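Local coordinates for hypothetical membrane protein (Corynebacterium glutamicum, PDB 6JS9), which binds heme through its N-terminal HtaA domain, the part present here, and probably passes it on within the corynebacterial heme-uptake machinery, at residues Ser99-Val104 and Val134-Ala139; Met94-Ser99 and Ala140-Asp145. All coordinates share one frame; numbering follows the deposited sequence.

Contact 1. Residues Ser99-Val104 and Val134-Ala139; sequences SSAQLV and VSLNSA
Two neighbouring strands of the large antiparallel sheet of this HtaA domain, 100-110 and 129-136, meet here at the end where the first begins and the second runs out. Their short segments approach to 4.9 Å with N-to-C directions 143° apart, well short of strictly antiparallel. Ala101 and Val134 form the hydrogen-bonded pair: Ala101 N gives to Val134 O at 3.0 Å, and Val134 N gives back to Ala101 O at 2.7 Å. Each N-H meets its acceptor from above the carbonyl plane, about 30° out of it. Val134 O also receives the CA-H of Ser100, with CA 3.4 Å from that oxygen; Ser100 itself stands opposite Ser135 in the next, non-hydrogen-bonded pair. A third bond, Leu136 N to Ser99 O at 2.8 Å, carries the pairing past the strand start.

On the face bearing Ala101 and Val134 the contact is apolar. The CB of Ala101 lies 4.0 Å from the CB of Val134 and also meets CD1 of Leu136. Val134 has CG1 anti to its backbone N (chi1 -170°), which sets CG2 beside that nitrogen and 3.8 Å from CG of Leu103, the two side chains crossing obliquely. Ser100 and Ser135 point to the other face and are exposed. Beyond Leu136 the chain turns back, so that Ala139 comes alongside Ser99, its CB touching the serine OG.

Strand 82-97 flanks strand 100-110 on its other edge, where Gln102 pairs with Val95, and Met94 of strand 82-97 packs on Ala101, Leu103 and Leu136; strand 146-155 continues the sheet beyond 129-136 through a backbone bond between Ser135 and Thr152.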
ATOM      1  N   SER A  99     -17.125   3.387  -7.703  1.00 38.04           N
ATOM      2  CA  SER A  99     -16.191   4.506  -7.652  1.00 37.86           C
ATOM      3  C   SER A  99     -15.347   4.536  -6.374  1.00 40.13           C
ATOM      4  O   SER A  99     -14.580   5.486  -6.179  1.00 39.35           O
ATOM      5  CB  SER A  99     -16.955   5.827  -7.775  1.00 39.47           C
ATOM      6  OG  SER A  99     -17.699   5.878  -8.970  1.00 54.98           O
ATOM      7  N   SER A 100     -15.482   3.535  -5.504  1.00 39.20           N
ATOM      8  CA  SER A 100     -14.713   3.414  -4.277  1.00 37.60           C
ATOM      9  C   SER A 100     -13.867   2.150  -4.301  1.00 36.84           C
ATOM     10  O   SER A 100     -14.245   1.144  -4.901  1.00 33.51           O
ATOM     11  CB  SER A 100     -15.622   3.353  -3.041  1.00 45.57           C
ATOM     12  OG  SER A 100     -16.172   4.616  -2.743  1.00 57.16           O
ATOM     13  N   ALA A 101     -12.733   2.205  -3.603  1.00 32.66           N
ATOM     14  CA  ALA A 101     -11.898   1.038  -3.388  1.00 34.91           C
ATOM     15  C   ALA A 101     -11.244   1.145  -2.013  1.00 39.53           C
ATOM     16  O   ALA A 101     -11.200   2.216  -1.402  1.00 35.01           O
ATOM     17  CB  ALA A 101     -10.825   0.896  -4.475  1.00 31.16           C
ATOM     18  N   GLN A 102     -10.735   0.013  -1.532  1.00 30.08           N
ATOM     19  CA  GLN A 102      -9.896  -0.051  -0.340  1.00 29.43           C
ATOM     20  C   GLN A 102      -8.552  -0.665  -0.702  1.00 30.78           C
ATOM     21  O   GLN A 102      -8.483  -1.599  -1.507  1.00 33.21           O
ATOM     22  CB  GLN A 102     -10.569  -0.879   0.745  1.00 29.66           C
ATOM     23  CG  GLN A 102     -11.841  -0.253   1.224  1.00 31.27           C
ATOM     24  CD  GLN A 102     -12.499  -1.063   2.292  1.00 43.36           C
ATOM     25  OE1 GLN A 102     -12.785  -2.248   2.096  1.00 54.36           O
ATOM     26  NE2 GLN A 102     -12.749  -0.437   3.439  1.00 48.13           N
ATOM     27  N   LEU A 103      -7.485  -0.136  -0.122  1.00 34.35           N
ATOM     28  CA  LEU A 103      -6.156  -0.708  -0.271  1.00 27.83           C
ATOM     29  C   LEU A 103      -5.853  -1.511   0.985  1.00 35.58           C
ATOM     30  O   LEU A 103      -5.785  -0.944   2.079  1.00 30.96           O
ATOM     31  CB  LEU A 103      -5.102   0.383  -0.482  1.00 33.20           C
ATOM     32  CG  LEU A 103      -5.049   1.067  -1.845  1.00 37.30           C
ATOM     33  CD1 LEU A 103      -4.095   2.265  -1.836  1.00 27.80           C
ATOM     34  CD2 LEU A 103      -4.645   0.075  -2.926  1.00 38.46           C
ATOM     35  N   VAL A 104      -5.687  -2.824   0.834  1.00 33.37           N
ATOM     36  CA  VAL A 104      -5.497  -3.744   1.952  1.00 30.71           C
ATOM     37  C   VAL A 104      -4.088  -4.311   1.882  1.00 36.13           C
ATOM     38  O   VAL A 104      -3.606  -4.653   0.797  1.00 33.95           O
ATOM     39  CB  VAL A 104      -6.551  -4.859   1.911  1.00 35.27           C
ATOM     40  CG1 VAL A 104      -6.395  -5.800   3.100  1.00 36.40           C
ATOM     41  CG2 VAL A 104      -7.930  -4.232   1.898  1.00 28.78           C
ATOM     42  N   VAL A 134     -10.009   4.654  -1.068  1.00 30.81           N
ATOM     43  CA  VAL A 134      -9.702   5.255  -2.363  1.00 32.90           C
ATOM     44  C   VAL A 134     -10.985   5.793  -2.977  1.00 39.26           C
ATOM     45  O   VAL A 134     -12.007   5.096  -3.005  1.00 32.88           O
ATOM     46  CB  VAL A 134      -9.047   4.248  -3.325  1.00 37.12           C
ATOM     47  CG1 VAL A 134      -8.522   4.972  -4.571  1.00 40.87           C
ATOM     48  CG2 VAL A 134      -7.958   3.460  -2.624  1.00 29.71           C
ATOM     49  N   SER A 135     -10.923   7.013  -3.495  1.00 37.48           N
ATOM     50  CA  SER A 135     -12.008   7.596  -4.272  1.00 43.92           C
ATOM     51  C   SER A 135     -11.551   7.595  -5.725  1.00 44.71           C
ATOM     52  O   SER A 135     -10.732   8.425  -6.131  1.00 35.47           O
ATOM     53  CB  SER A 135     -12.351   8.996  -3.774  1.00 44.29           C
ATOM     54  OG  SER A 135     -12.613   8.971  -2.379  1.00 42.02           O
ATOM     55  N   LEU A 136     -12.068   6.644  -6.494  1.00 43.57           N
ATOM     56  CA  LEU A 136     -11.623   6.441  -7.866  1.00 40.96           C
ATOM     57  C   LEU A 136     -12.188   7.510  -8.792  1.00 38.15           C
ATOM     58  O   LEU A 136     -13.338   7.929  -8.642  1.00 39.14           O
ATOM     59  CB  LEU A 136     -12.051   5.059  -8.355  1.00 38.11           C
ATOM     60  CG  LEU A 136     -11.388   3.890  -7.630  1.00 35.73           C
ATOM     61  CD1 LEU A 136     -12.124   2.604  -7.949  1.00 37.28           C
ATOM     62  CD2 LEU A 136      -9.930   3.782  -8.021  1.00 36.20           C
ATOM     63  N   ASN A 137     -11.369   7.932  -9.767  1.00 38.10           N
ATOM     64  CA  ASN A 137     -11.825   8.875 -10.792  1.00 43.31           C
ATOM     65  C   ASN A 137     -12.985   8.315 -11.618  1.00 46.39           C
ATOM     66  O   ASN A 137     -13.894   9.060 -12.004  1.00 42.74           O
ATOM     67  CB  ASN A 137     -10.666   9.253 -11.724  1.00 46.05           C
ATOM     68  CG  ASN A 137      -9.544   9.996 -11.014  1.00 54.64           C
ATOM     69  OD1 ASN A 137      -9.735  10.547  -9.925  1.00 51.83           O
ATOM     70  ND2 ASN A 137      -8.364  10.030 -11.641  1.00 50.30           N
ATOM     71  N   SER A 138     -12.958   7.017 -11.928  1.00 51.89           N
ATOM     72  CA  SER A 138     -14.023   6.361 -12.681  1.00 48.79           C
ATOM     73  C   SER A 138     -14.489   5.115 -11.940  1.00 44.14           C
ATOM     74  O   SER A 138     -13.737   4.511 -11.171  1.00 38.50           O
ATOM     75  CB  SER A 138     -13.572   5.962 -14.101  1.00 51.81           C
ATOM     76  OG  SER A 138     -13.107   7.080 -14.839  1.00 54.44           O
ATOM     77  N   ALA A 139     -15.739   4.728 -12.182  1.00 42.03           N
ATOM     78  CA  ALA A 139     -16.264   3.524 -11.555  1.00 43.38           C
ATOM     79  C   ALA A 139     -15.541   2.302 -12.100  1.00 45.01           C
ATOM     80  O   ALA A 139     -15.352   2.167 -13.310  1.00 46.84           O
ATOM     81  CB  ALA A 139     -17.767   3.391 -11.798  1.00 47.25           C
TER

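Contact 2. Residues Met94-Ser99 and Ala140-Asp145; sequences MVFNGS and ADFSQD
Asp141 OD1 is gripped by two donors, both from Ser143: the hydroxyl OG at 2.7 Å and the backbone N at 3.0 Å. Both come from above the carboxylate plane, and this double grip on one oxygen should help to fix the rotation of the carboxylate. The side chain reaches them with CG anti to the backbone N (chi1 -176°). The bond from Ser143 N makes an Asx turn, superposed on a type I beta turn from Asp141 to Gln144 that Gln144 N closes by bonding to Asp141 O.

This turn belongs to the loop between strands 129-136 and 146-155, which is fastened to the end of strand 82-97 by one backbone bond. Ala140 N gives to Gly98 O at 2.8 Å; the N-H points almost straight at the oxygen (169°), yet the nitrogen stands well above the carbonyl plane. Gly98 lies just past the strand end, where the chain turns back into strand 100-110.

Next to this bond the loop packs on Phe96. The methyl of Ala140 turns toward strand 82-97 and sits 3.6 Å from Phe96 CD2, while CD1, across the same ring, is met by CZ of Phe142 at 3.7 Å, from the same side of the ring plane. The two rings form an offset edge-to-face (T-shaped) pair, planes at 85° and centroids 5.6 Å apart, with the edge of Phe142 directed at the face of Phe96. Ile147 of strand 146-155 touches both phenylalanines, Val66 of strand 63-79 packs on Phe96, and Arg6 NH1 hydrogen-bonds to Phe142 O.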
ATOM      1  N   MET A  94      -6.465  -4.690  -3.767  1.00 35.10           N
ATOM      2  CA  MET A  94      -7.396  -3.595  -3.989  1.00 34.61           C
ATOM      3  C   MET A  94      -8.799  -4.176  -4.073  1.00 36.61           C
ATOM      4  O   MET A  94      -9.057  -5.066  -4.893  1.00 30.57           O
ATOM      5  CB  MET A  94      -7.034  -2.817  -5.252  1.00 38.95           C
ATOM      6  CG  MET A  94      -7.556  -1.411  -5.244  1.00 36.46           C
ATOM      7  SD  MET A  94      -6.646  -0.380  -6.399  1.00 42.32           S
ATOM      8  CE  MET A  94      -7.627   1.110  -6.292  1.00 39.98           C
ATOM      9  N   VAL A  95      -9.686  -3.709  -3.195  1.00 35.18           N
ATOM     10  CA  VAL A  95     -11.073  -4.167  -3.126  1.00 33.78           C
ATOM     11  C   VAL A  95     -11.952  -3.059  -3.696  1.00 39.70           C
ATOM     12  O   VAL A  95     -12.007  -1.952  -3.137  1.00 30.98           O
ATOM     13  CB  VAL A  95     -11.492  -4.515  -1.688  1.00 34.78           C
ATOM     14  CG1 VAL A  95     -12.903  -5.132  -1.669  1.00 31.38           C
ATOM     15  CG2 VAL A  95     -10.488  -5.459  -1.040  1.00 30.20           C
ATOM     16  N   PHE A  96     -12.649  -3.354  -4.799  1.00 31.82           N
ATOM     17  CA  PHE A  96     -13.403  -2.345  -5.535  1.00 33.97           C
ATOM     18  C   PHE A  96     -14.887  -2.396  -5.189  1.00 33.57           C
ATOM     19  O   PHE A  96     -15.475  -3.474  -5.046  1.00 33.58           O
ATOM     20  CB  PHE A  96     -13.245  -2.525  -7.045  1.00 33.11           C
ATOM     21  CG  PHE A  96     -11.831  -2.427  -7.530  1.00 35.31           C
ATOM     22  CD1 PHE A  96     -11.001  -3.538  -7.510  1.00 37.20           C
ATOM     23  CD2 PHE A  96     -11.344  -1.236  -8.042  1.00 32.86           C
ATOM     24  CE1 PHE A  96      -9.707  -3.462  -7.974  1.00 36.44           C
ATOM     25  CE2 PHE A  96     -10.052  -1.151  -8.504  1.00 32.63           C
ATOM     26  CZ  PHE A  96      -9.233  -2.268  -8.478  1.00 33.70           C
ATOM     27  N   ASN A  97     -15.496  -1.210  -5.088  1.00 33.87           N
ATOM     28  CA  ASN A  97     -16.945  -1.050  -4.929  1.00 34.96           C
ATOM     29  C   ASN A  97     -17.342   0.178  -5.763  1.00 46.05           C
ATOM     30  O   ASN A  97     -17.483   1.294  -5.252  1.00 38.05           O
ATOM     31  CB  ASN A  97     -17.320  -0.912  -3.452  1.00 34.93           C
ATOM     32  CG  ASN A  97     -18.746  -0.469  -3.244  1.00 36.28           C
ATOM     33  OD1 ASN A  97     -19.582  -0.561  -4.145  1.00 40.09           O
ATOM     34  ND2 ASN A  97     -19.034   0.025  -2.046  1.00 39.18           N
ATOM     35  N   GLY A  98     -17.508  -0.030  -7.075  1.00 36.53           N
ATOM     36  CA  GLY A  98     -17.829   1.071  -7.965  1.00 37.65           C
ATOM     37  C   GLY A  98     -16.763   2.149  -8.057  1.00 44.19           C
ATOM     38  O   GLY A  98     -15.629   1.872  -8.463  1.00 41.84           O
ATOM     39  N   SER A  99     -17.125   3.387  -7.703  1.00 38.04           N
ATOM     40  CA  SER A  99     -16.191   4.506  -7.652  1.00 37.86           C
ATOM     41  C   SER A  99     -15.347   4.536  -6.374  1.00 40.13           C
ATOM     42  O   SER A  99     -14.580   5.486  -6.179  1.00 39.35           O
ATOM     43  CB  SER A  99     -16.955   5.827  -7.775  1.00 39.47           C
ATOM     44  OG  SER A  99     -17.699   5.878  -8.970  1.00 54.98           O
ATOM     45  N   ALA A 140     -15.143   1.404 -11.207  1.00 38.04           N
ATOM     46  CA  ALA A 140     -14.619   0.120 -11.647  1.00 39.14           C
ATOM     47  C   ALA A 140     -15.744  -0.732 -12.237  1.00 40.34           C
ATOM     48  O   ALA A 140     -16.831  -0.838 -11.659  1.00 42.10           O
ATOM     49  CB  ALA A 140     -13.946  -0.605 -10.483  1.00 35.94           C
ATOM     50  N   ASP A 141     -15.480  -1.344 -13.388  1.00 39.02           N
ATOM     51  CA  ASP A 141     -16.464  -2.190 -14.070  1.00 40.01           C
ATOM     52  C   ASP A 141     -15.716  -3.394 -14.631  1.00 39.89           C
ATOM     53  O   ASP A 141     -15.065  -3.289 -15.675  1.00 40.63           O
ATOM     54  CB  ASP A 141     -17.177  -1.407 -15.162  1.00 47.34           C
ATOM     55  CG  ASP A 141     -18.288  -2.204 -15.852  1.00 47.45           C
ATOM     56  OD1 ASP A 141     -18.393  -3.445 -15.675  1.00 44.81           O
ATOM     57  OD2 ASP A 141     -19.066  -1.552 -16.578  1.00 47.87           O
ATOM     58  N   PHE A 142     -15.806  -4.532 -13.937  1.00 39.16           N
ATOM     59  CA  PHE A 142     -15.073  -5.725 -14.349  1.00 44.15           C
ATOM     60  C   PHE A 142     -15.614  -6.345 -15.630  1.00 45.24           C
ATOM     61  O   PHE A 142     -14.967  -7.244 -16.179  1.00 42.87           O
ATOM     62  CB  PHE A 142     -15.081  -6.772 -13.233  1.00 40.46           C
ATOM     63  CG  PHE A 142     -14.119  -6.470 -12.112  1.00 42.92           C
ATOM     64  CD1 PHE A 142     -12.776  -6.809 -12.221  1.00 45.73           C
ATOM     65  CD2 PHE A 142     -14.553  -5.839 -10.953  1.00 39.33           C
ATOM     66  CE1 PHE A 142     -11.881  -6.524 -11.186  1.00 45.66           C
ATOM     67  CE2 PHE A 142     -13.661  -5.554  -9.914  1.00 37.88           C
ATOM     68  CZ  PHE A 142     -12.327  -5.900 -10.038  1.00 37.67           C
ATOM     69  N   SER A 143     -16.771  -5.903 -16.123  1.00 45.16           N
ATOM     70  CA  SER A 143     -17.213  -6.365 -17.435  1.00 47.82           C
ATOM     71  C   SER A 143     -16.563  -5.594 -18.577  1.00 52.80           C
ATOM     72  O   SER A 143     -16.762  -5.958 -19.736  1.00 58.55           O
ATOM     73  CB  SER A 143     -18.727  -6.258 -17.570  1.00 44.76           C
ATOM     74  OG  SER A 143     -19.085  -4.922 -17.866  1.00 50.00           O
ATOM     75  N   GLN A 144     -15.810  -4.538 -18.295  0.52 50.19           N
ATOM     76  CA  GLN A 144     -15.120  -3.823 -19.353  0.52 53.19           C
ATOM     77  C   GLN A 144     -13.693  -4.344 -19.484  0.52 53.71           C
ATOM     78  O   GLN A 144     -13.225  -5.166 -18.693  0.52 55.50           O
ATOM     79  CB  GLN A 144     -15.143  -2.310 -19.103  0.52 52.43           C
ATOM     80  CG  GLN A 144     -16.551  -1.695 -19.072  0.52 53.89           C
ATOM     81  CD  GLN A 144     -17.261  -1.687 -20.431  0.52 56.06           C
ATOM     82  OE1 GLN A 144     -17.415  -2.722 -21.083  0.52 55.28           O
ATOM     83  NE2 GLN A 144     -17.710  -0.509 -20.849  0.52 58.24           N
ATOM     84  N   ASP A 145     -13.004  -3.867 -20.516  1.00 53.07           N
ATOM     85  CA  ASP A 145     -11.680  -4.379 -20.831  1.00 45.86           C
ATOM     86  C   ASP A 145     -10.589  -3.790 -19.944  1.00 55.13           C
ATOM     87  O   ASP A 145      -9.463  -4.304 -19.948  1.00 52.27           O
ATOM     88  CB  ASP A 145     -11.366  -4.125 -22.311  1.00 54.72           C
ATOM     89  CG  ASP A 145     -12.366  -4.810 -23.246  1.00 67.07           C
ATOM     90  OD1 ASP A 145     -12.922  -5.863 -22.852  1.00 71.49           O
ATOM     91  OD2 ASP A 145     -12.596  -4.300 -24.368  1.00 72.64           O
TER

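How the contacts relate
From the N terminus, the chain passes down strand 82-97, turns through Gly98 and Ser99 and returns in strand 100-110. After strand 123-127, strand 129-136 brings its end back to the start of strand 100-110, closing the loop of contact 1. The following residues, 140-145, then reach the end of strand 82-97, so contact 2 closes a wider loop with contact 1 nested inside it. Ser99 belongs to both, and the two centres lie about 9 Å apart. Leu136 CD1 packs against Gly98 O, joining them directly. Together they tie the 82-97/100-110 turn to the end of strand 129-136 and the loop leading to strand 146-155, away from the heme site.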